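Local structure of glutathione S-transferase (Sphingobium chungbukense, 6M1T) at residues Tyr92-Arg97 with His145-Glu150; Ile73-Gln76 with Leu82-Arg85; His15-Glu20 with Ala68-Ile73. The protein binds glutathione and, as a beta-class glutathione S-transferase, probably transfers it to electrophilic compounds in detoxification. One frame throughout, in Å; residues are numbered along the deposited sequence.

Contact 1 (Tyr92-Arg97 with His145-Glu150)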
loop_
_atom_site.group_PDB
_atom_site.type_symbol
_atom_site.label_atom_id
_atom_site.label_comp_id
_atom_site.label_asym_id
_atom_site.label_seq_id
_atom_site.Cartn_x
_atom_site.Cartn_y
_atom_site.Cartn_z
ATOM N N TYR A 92 10.131 9.665 0.382
ATOM C CA TYR A 92 9.700 8.514 1.237
ATOM C C TYR A 92 8.394 8.890 1.917
ATOM O O TYR A 92 7.551 7.989 2.074
ATOM C CB TYR A 92 10.782 8.081 2.218
ATOM C CG TYR A 92 12.016 7.670 1.487
ATOM C CD1 TYR A 92 12.147 6.388 0.999
ATOM C CD2 TYR A 92 13.016 8.592 1.230
ATOM C CE1 TYR A 92 13.261 5.999 0.289
ATOM C CE2 TYR A 92 14.139 8.225 0.520
ATOM C CZ TYR A 92 14.268 6.935 0.068
ATOM O OH TYR A 92 15.356 6.607 -0.636
ATOM N N ARG A 93 8.206 10.160 2.298
ATOM C CA ARG A 93 6.954 10.605 2.959
ATOM C C ARG A 93 5.806 10.486 1.949
ATOM O O ARG A 93 4.706 10.127 2.379
ATOM C CB ARG A 93 7.043 12.026 3.521
ATOM C CG ARG A 93 8.181 12.162 4.523
ATOM C CD ARG A 93 8.054 13.303 5.524
ATOM N NE ARG A 93 7.316 13.076 6.764
ATOM C CZ ARG A 93 7.275 11.950 7.497
ATOM N NH1 ARG A 93 6.545 11.913 8.599
ATOM N NH2 ARG A 93 7.919 10.851 7.149
ATOM N N LEU A 94 6.075 10.740 0.660
ATOM C CA LEU A 94 5.071 10.554 -0.433
ATOM C C LEU A 94 4.697 9.067 -0.537
ATOM O O LEU A 94 3.508 8.745 -0.553
ATOM C CB LEU A 94 5.622 11.006 -1.786
ATOM C CG LEU A 94 4.655 10.711 -2.942
ATOM C CD1 LEU A 94 3.350 11.385 -2.658
ATOM C CD2 LEU A 94 5.176 11.123 -4.304
ATOM N N ILE A 95 5.681 8.190 -0.648
ATOM C CA ILE A 95 5.404 6.729 -0.763
ATOM C C ILE A 95 4.600 6.263 0.467
ATOM O O ILE A 95 3.656 5.391 0.331
ATOM C CB ILE A 95 6.728 5.993 -0.966
ATOM C CG1 ILE A 95 7.392 6.410 -2.278
ATOM C CG2 ILE A 95 6.548 4.482 -0.897
ATOM C CD1 ILE A 95 8.804 5.887 -2.427
ATOM N N SER A 96 4.932 6.793 1.640
ATOM C CA SER A 96 4.228 6.548 2.925
ATOM C C SER A 96 2.762 6.926 2.762
ATOM O O SER A 96 1.846 6.090 3.050
ATOM C CB SER A 96 4.875 7.315 4.075
ATOM O OG SER A 96 4.211 7.069 5.299
ATOM N N ARG A 97 2.511 8.140 2.273
ATOM C CA ARG A 97 1.116 8.590 2.114
ATOM C C ARG A 97 0.418 7.683 1.078
ATOM O O ARG A 97 -0.761 7.377 1.294
ATOM C CB ARG A 97 1.042 10.095 1.809
ATOM C CG ARG A 97 1.287 11.030 3.002
ATOM C CD ARG A 97 0.569 10.712 4.316
ATOM N NE ARG A 97 1.277 9.659 5.052
ATOM C CZ ARG A 97 0.778 8.868 6.019
ATOM N NH1 ARG A 97 1.565 7.953 6.535
ATOM N NH2 ARG A 97 -0.455 8.984 6.486
ATOM N N HIS A 145 -1.393 20.950 1.313
ATOM C CA HIS A 145 -1.092 19.707 0.557
ATOM C C HIS A 145 -0.893 18.527 1.520
ATOM O O HIS A 145 -0.307 18.704 2.619
ATOM C CB HIS A 145 0.150 19.930 -0.310
ATOM C CG HIS A 145 0.142 21.223 -1.052
ATOM N ND1 HIS A 145 -0.583 21.407 -2.216
ATOM C CD2 HIS A 145 0.777 22.391 -0.812
ATOM C CE1 HIS A 145 -0.391 22.632 -2.661
ATOM N NE2 HIS A 145 0.437 23.255 -1.817
ATOM N N TYR A 146 -1.305 17.335 1.089
ATOM C CA TYR A 146 -1.286 16.103 1.911
ATOM C C TYR A 146 0.162 15.626 2.125
ATOM O O TYR A 146 0.432 15.113 3.210
ATOM C CB TYR A 146 -2.205 15.065 1.252
ATOM C CG TYR A 146 -2.399 13.808 2.054
ATOM C CD1 TYR A 146 -2.780 13.855 3.392
ATOM C CD2 TYR A 146 -2.248 12.574 1.457
ATOM C CE1 TYR A 146 -2.908 12.698 4.146
ATOM C CE2 TYR A 146 -2.422 11.409 2.181
ATOM C CZ TYR A 146 -2.746 11.465 3.525
ATOM O OH TYR A 146 -2.919 10.294 4.203
ATOM N N ALA A 147 1.058 15.771 1.139
ATOM C CA ALA A 147 2.487 15.351 1.199
ATOM C C ALA A 147 3.430 16.490 0.755
ATOM O O ALA A 147 3.335 16.970 -0.420
ATOM C CB ALA A 147 2.705 14.111 0.352
ATOM N N GLY A 148 4.335 16.904 1.649
ATOM C CA GLY A 148 5.383 17.895 1.349
ATOM C C GLY A 148 4.806 19.256 0.988
ATOM O O GLY A 148 3.727 19.632 1.512
ATOM N N SER A 149 5.488 19.959 0.085
ATOM C CA SER A 149 5.347 21.419 -0.138
ATOM C C SER A 149 4.275 21.739 -1.195
ATOM O O SER A 149 3.695 22.837 -1.119
ATOM C CB SER A 149 6.685 21.999 -0.505
ATOM O OG SER A 149 6.783 23.334 -0.050
ATOM N N GLU A 150 4.003 20.844 -2.155
ATOM C CA GLU A 150 3.190 21.231 -3.334
ATOM C C GLU A 150 2.294 20.088 -3.816
ATOM O O GLU A 150 2.380 18.963 -3.280
ATOM C CB GLU A 150 4.104 21.700 -4.460
ATOM C CG GLU A 150 5.259 20.766 -4.746
ATOM C CD GLU A 150 6.060 21.298 -5.919
ATOM O OE1 GLU A 150 7.264 21.059 -5.959
ATOM O OE2 GLU A 150 5.461 21.970 -6.785
#
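Arg97 lays the whole length of its aliphatic chain across the ring of Tyr146. Its CB stands above the rim on one face, 3.7 Å from Tyr146 CE2. CG follows over the same face, 4.2 Å from the ring centroid and 26° off the normal, close enough for a CH-pi contact. CD then reaches the phenol end, with Tyr146 CZ 3.5 Å away. Bends at chi2 and chi3 turn the guanidinium back toward its own helix, where NH1 donates to Ser96 OG (3.1 Å, 161°) in the guanidinium plane. That bond helps hold the guanidinium, whose plane stands 61° from the ring. NH2 comes within 3.6 Å of Tyr146 OH, which lies obliquely to the guanidinium, and no hydrogen bond forms; this buried hydroxyl has no polar partner in the model. One turn earlier, Leu94 CD1 meets Ala147 CB at 4.1 Å. The contact thus pins the loop between helices 119-139 and 153-162 against helix 89-108. Tyr146 slots in among Phe100 and Leu101 of helix 89-108, Leu136 of helix 119-139 and Leu158 of helix 153-162, while Ser96 OG also bonds Thr64 O of the second subunit.

Contact 2 (Ile73-Gln76 with Leu82-Arg85)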
loop_
_atom_site.group_PDB
_atom_site.type_symbol
_atom_site.label_atom_id
_atom_site.label_comp_id
_atom_site.label_asym_id
_atom_site.label_seq_id
_atom_site.Cartn_x
_atom_site.Cartn_y
_atom_site.Cartn_z
ATOM N N ILE A 73 3.927 7.815 -13.388
ATOM C CA ILE A 73 3.343 8.942 -14.167
ATOM C C ILE A 73 4.034 10.253 -13.743
ATOM O O ILE A 73 4.426 10.997 -14.647
ATOM C CB ILE A 73 1.818 9.038 -13.970
ATOM C CG1 ILE A 73 1.129 7.851 -14.658
ATOM C CG2 ILE A 73 1.294 10.392 -14.440
ATOM C CD1 ILE A 73 -0.244 7.546 -14.113
ATOM N N ALA A 74 4.155 10.519 -12.439
ATOM C CA ALA A 74 4.811 11.752 -11.899
ATOM C C ALA A 74 6.236 11.870 -12.439
ATOM O O ALA A 74 6.610 12.971 -12.949
ATOM C CB ALA A 74 4.814 11.764 -10.393
ATOM N N ASP A 75 6.971 10.770 -12.435
ATOM C CA ASP A 75 8.424 10.741 -12.741
ATOM C C ASP A 75 8.664 11.014 -14.236
ATOM O O ASP A 75 9.746 11.464 -14.573
ATOM C CB ASP A 75 9.069 9.432 -12.272
ATOM C CG ASP A 75 9.230 9.337 -10.759
ATOM O OD1 ASP A 75 8.969 10.365 -10.095
ATOM O OD2 ASP A 75 9.619 8.216 -10.245
ATOM N N GLN A 76 7.685 10.806 -15.119
ATOM C CA GLN A 76 7.900 11.041 -16.575
ATOM C C GLN A 76 7.904 12.543 -16.871
ATOM O O GLN A 76 8.352 12.891 -17.941
ATOM C CB GLN A 76 6.870 10.305 -17.435
ATOM C CG GLN A 76 6.761 8.815 -17.159
ATOM C CD GLN A 76 8.073 8.064 -17.149
ATOM O OE1 GLN A 76 8.811 8.041 -18.136
ATOM N NE2 GLN A 76 8.366 7.399 -16.036
ATOM N N LEU A 82 5.043 16.427 -9.338
ATOM C CA LEU A 82 3.874 15.718 -8.759
ATOM C C LEU A 82 4.412 14.658 -7.805
ATOM O O LEU A 82 3.599 13.980 -7.168
ATOM C CB LEU A 82 3.041 15.055 -9.863
ATOM C CG LEU A 82 2.191 15.983 -10.712
ATOM C CD1 LEU A 82 1.585 15.211 -11.860
ATOM C CD2 LEU A 82 1.114 16.678 -9.910
ATOM N N ALA A 83 5.738 14.446 -7.809
ATOM C CA ALA A 83 6.456 13.618 -6.803
ATOM C C ALA A 83 7.806 14.275 -6.540
ATOM O O ALA A 83 8.403 14.834 -7.466
ATOM C CB ALA A 83 6.645 12.221 -7.286
ATOM N N PRO A 84 8.293 14.254 -5.289
ATOM C CA PRO A 84 9.642 14.735 -4.983
ATOM C C PRO A 84 10.748 13.959 -5.693
ATOM O O PRO A 84 10.573 12.826 -6.071
ATOM C CB PRO A 84 9.728 14.530 -3.452
ATOM C CG PRO A 84 8.301 14.666 -2.974
ATOM C CD PRO A 84 7.530 13.943 -4.066
ATOM N N ARG A 85 11.930 14.557 -5.761
ATOM C CA ARG A 85 13.091 13.949 -6.431
ATOM C C ARG A 85 13.555 12.716 -5.647
ATOM O O ARG A 85 13.365 12.699 -4.439
ATOM C CB ARG A 85 14.187 15.011 -6.554
ATOM C CG ARG A 85 13.908 16.028 -7.652
HETATM O O HOH W 1 6.561 15.058 -11.458
#
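A single water joins Ala74 to Leu82, donating to Ala74 O at 2.6 Å and accepting from Leu82 N at 2.9 Å. It thereby supplies a partner to a carbonyl near the C-terminal end of helix 66-75 and to an amide of the loop, two backbone groups that do not bond each other directly. Beside this bridge the contact is made by methyl and methylene carbons. Ala74 points its CB at the loop, where it touches two neighbours, Ala83 CB at 3.6 Å and Leu82 CB at 3.8 Å. With side chains this short, the two backbones come near: the CA atoms of Ala74 and Leu82 are 5.1 Å apart. Asp75 brings its carboxylate to the border of the patch because CG lies beside its backbone N (chi1 -73°), which carries OD1 to 4.1 Å from Ala83 CB, a touch without a polar bond. The carboxylate has polar partners outside the two segments: OD2 forms a hydrogen bond with Tyr92 OH of the second subunit and a salt bridge with Arg91, whose NH1 also bonds Pro84 O. Segment 82-85 is part of the loop that leads from helix 66-75 to helix 89-108, with Leu82 joined by backbone hydrogen bonding to Val153 of helix 153-162 and Ala83 resting on Arg91 and Leu94 of helix 89-108.

Contact 3 (His15-Glu20 with Ala68-Ile73)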
loop_
_atom_site.group_PDB
_atom_site.type_symbol
_atom_site.label_atom_id
_atom_site.label_comp_id
_atom_site.label_asym_id
_atom_site.label_seq_id
_atom_site.Cartn_x
_atom_site.Cartn_y
_atom_site.Cartn_z
ATOM N N HIS A 15 -5.792 8.681 -13.936
ATOM C CA HIS A 15 -6.460 9.472 -15.017
ATOM C C HIS A 15 -6.130 10.963 -14.821
ATOM O O HIS A 15 -5.650 11.624 -15.784
ATOM C CB HIS A 15 -7.975 9.204 -15.020
ATOM C CG HIS A 15 -8.693 9.689 -16.236
ATOM N ND1 HIS A 15 -10.041 9.436 -16.448
ATOM C CD2 HIS A 15 -8.252 10.338 -17.328
ATOM C CE1 HIS A 15 -10.417 10.007 -17.593
ATOM N NE2 HIS A 15 -9.322 10.522 -18.176
ATOM N N ILE A 16 -6.407 11.498 -13.647
ATOM C CA ILE A 16 -6.096 12.927 -13.323
ATOM C C ILE A 16 -4.583 13.192 -13.500
ATOM O O ILE A 16 -4.214 14.203 -14.095
ATOM C CB ILE A 16 -6.604 13.283 -11.924
ATOM C CG1 ILE A 16 -8.128 13.301 -11.907
ATOM C CG2 ILE A 16 -5.994 14.604 -11.451
ATOM C CD1 ILE A 16 -8.768 13.247 -10.548
ATOM N N ALA A 17 -3.721 12.314 -12.995
ATOM C CA ALA A 17 -2.247 12.474 -13.016
ATOM C C ALA A 17 -1.724 12.591 -14.454
ATOM O O ALA A 17 -0.826 13.409 -14.710
ATOM C CB ALA A 17 -1.580 11.329 -12.250
ATOM N N LEU A 18 -2.178 11.737 -15.363
ATOM C CA LEU A 18 -1.773 11.805 -16.781
ATOM C C LEU A 18 -2.209 13.149 -17.385
ATOM O O LEU A 18 -1.439 13.666 -18.236
ATOM C CB LEU A 18 -2.375 10.619 -17.543
ATOM C CG LEU A 18 -1.721 9.283 -17.207
ATOM C CD1 LEU A 18 -2.606 8.136 -17.637
ATOM C CD2 LEU A 18 -0.356 9.176 -17.844
ATOM N N ARG A 19 -3.394 13.637 -17.035
ATOM C CA ARG A 19 -3.870 14.987 -17.462
ATOM C C ARG A 19 -2.949 16.072 -16.861
ATOM O O ARG A 19 -2.692 17.051 -17.568
ATOM C CB ARG A 19 -5.328 15.232 -17.092
ATOM C CG ARG A 19 -6.269 14.373 -17.934
ATOM C CD ARG A 19 -7.739 14.623 -17.730
ATOM N NE ARG A 19 -8.463 13.621 -18.508
ATOM C CZ ARG A 19 -8.888 13.756 -19.757
ATOM N NH1 ARG A 19 -8.734 14.898 -20.397
ATOM N NH2 ARG A 19 -9.471 12.730 -20.346
ATOM N N GLU A 20 -2.458 15.891 -15.634
ATOM C CA GLU A 20 -1.540 16.839 -14.950
ATOM C C GLU A 20 -0.160 16.843 -15.620
ATOM O O GLU A 20 0.533 17.903 -15.564
ATOM C CB GLU A 20 -1.483 16.563 -13.445
ATOM C CG GLU A 20 -2.705 17.038 -12.687
ATOM C CD GLU A 20 -2.756 18.547 -12.354
ATOM O OE1 GLU A 20 -1.706 19.222 -12.396
ATOM O OE2 GLU A 20 -3.832 19.025 -12.021
ATOM N N ALA A 68 2.498 2.529 -7.431
ATOM C CA ALA A 68 3.524 2.367 -8.483
ATOM C C ALA A 68 3.151 3.175 -9.734
ATOM O O ALA A 68 4.017 3.833 -10.306
ATOM C CB ALA A 68 3.697 0.905 -8.795
ATOM N N ILE A 69 1.888 3.117 -10.157
ATOM C CA ILE A 69 1.399 3.789 -11.387
ATOM C C ILE A 69 1.564 5.284 -11.216
ATOM O O ILE A 69 2.072 5.904 -12.126
ATOM C CB ILE A 69 -0.055 3.376 -11.701
ATOM C CG1 ILE A 69 -0.067 1.904 -12.116
ATOM C CG2 ILE A 69 -0.657 4.279 -12.770
ATOM C CD1 ILE A 69 -1.426 1.260 -12.211
ATOM N N LEU A 70 1.127 5.802 -10.086
ATOM C CA LEU A 70 1.111 7.247 -9.806
ATOM C C LEU A 70 2.548 7.768 -9.778
ATOM O O LEU A 70 2.825 8.813 -10.415
ATOM C CB LEU A 70 0.364 7.489 -8.500
ATOM C CG LEU A 70 -1.176 7.378 -8.598
ATOM C CD1 LEU A 70 -1.768 7.412 -7.207
ATOM C CD2 LEU A 70 -1.749 8.483 -9.478
ATOM N N LEU A 71 3.448 7.064 -9.104
ATOM C CA LEU A 71 4.888 7.474 -9.106
ATOM C C LEU A 71 5.462 7.451 -10.524
ATOM O O LEU A 71 6.167 8.409 -10.879
ATOM C CB LEU A 71 5.720 6.558 -8.208
ATOM C CG LEU A 71 6.283 7.117 -6.901
ATOM C CD1 LEU A 71 6.310 8.635 -6.793
ATOM C CD2 LEU A 71 5.525 6.513 -5.730
ATOM N N TYR A 72 5.220 6.378 -11.290
ATOM C CA TYR A 72 5.651 6.246 -12.691
ATOM C C TYR A 72 5.228 7.509 -13.448
ATOM O O TYR A 72 6.045 8.134 -14.210
ATOM C CB TYR A 72 5.094 4.979 -13.355
ATOM C CG TYR A 72 5.534 4.875 -14.782
ATOM C CD1 TYR A 72 6.782 4.357 -15.113
ATOM C CD2 TYR A 72 4.759 5.404 -15.801
ATOM C CE1 TYR A 72 7.218 4.330 -16.428
ATOM C CE2 TYR A 72 5.183 5.393 -17.111
ATOM C CZ TYR A 72 6.401 4.828 -17.427
ATOM O OH TYR A 72 6.798 4.826 -18.722
ATOM N N ILE A 73 3.927 7.815 -13.388
ATOM C CA ILE A 73 3.343 8.942 -14.167
ATOM C C ILE A 73 4.034 10.253 -13.743
ATOM O O ILE A 73 4.426 10.997 -14.647
ATOM C CB ILE A 73 1.818 9.038 -13.970
ATOM C CG1 ILE A 73 1.129 7.851 -14.658
ATOM C CG2 ILE A 73 1.294 10.392 -14.440
ATOM C CD1 ILE A 73 -0.244 7.546 -14.113
#
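Ala17 and Leu18 turn to Ile73 from a helix whose other side carries two flat groups, the ring of His15 and the guanidinium of Arg19. His15 NE2 sits at the edge of the guanidinium, in its plane, and takes a hydrogen from Arg19 NH2 at 3.1 Å, while the donor is tilted 18° from the imidazole plane. With NE2 accepting, the hydrogen bond between His15 ND1 and Glu198 OE2 is consistent with a proton on ND1, and the imidazole is held at both nitrogens, linking helix 12-21 to helix 189-198.

Across the contact the side chains that meet are all aliphatic. Ile73 spreads its two branches over two residues. CG2, anti to the backbone N, leans on Ala17, 3.7 Å from its CB and equally near its carbonyl O. The CG1 branch packs on Leu18, crossing that side chain at about a right angle: CG1 lies 3.8 Å from Leu18 CD2, and Ile73 CD1 the same distance from Leu18 CG. One turn back, Leu70 CD2 adds to the patch, 4.0 Å from Ala17 CB. With an alanine at Ile73 both branches would be missing, which would probably open a gap between helix 66-75 and Ala17 and Leu18, and take from Leu18 its partner on that helix.

The small Ala17 side chain lets the bulky residues opposite press in, and the axes of segments 15-20 and 68-73 approach to 9.7 Å and run within 5° of parallel. Pro14, one turn before Ala17, extends the same interface against Ile69, Leu70 and Ile73. Such a parallel pair, one helix following strand 2-5 and the other strand 62-64, is the helical layer on one face of the thioredoxin-like sheet that forms the N-terminal domain of glutathione S-transferases.

How the contacts relate
Helix 66-75 connects the set: contact 3 packs it against helix 12-21, contact 2 ties its C-terminal end to the following loop, and Ile73 is shared by contacts 2 and 3. Leu82 of contact 2 reaches back to contact 3, its CD1 3.7 Å from Glu20 CB. Contact 1 joins them through Leu94, whose CD2 lies 3.5 Å from Ala83 CB and 3.7 Å from Leu71 CD1, so the thioredoxin-like and helical domains meet in one apolar seam. The side chain of Leu70 is about 8 Å from a bound glutathione, and that of Arg97 about 9 Å from one, not necessarily the same. Tyr92 of contact 1 stacks edge-to-face with Tyr72 of the second subunit.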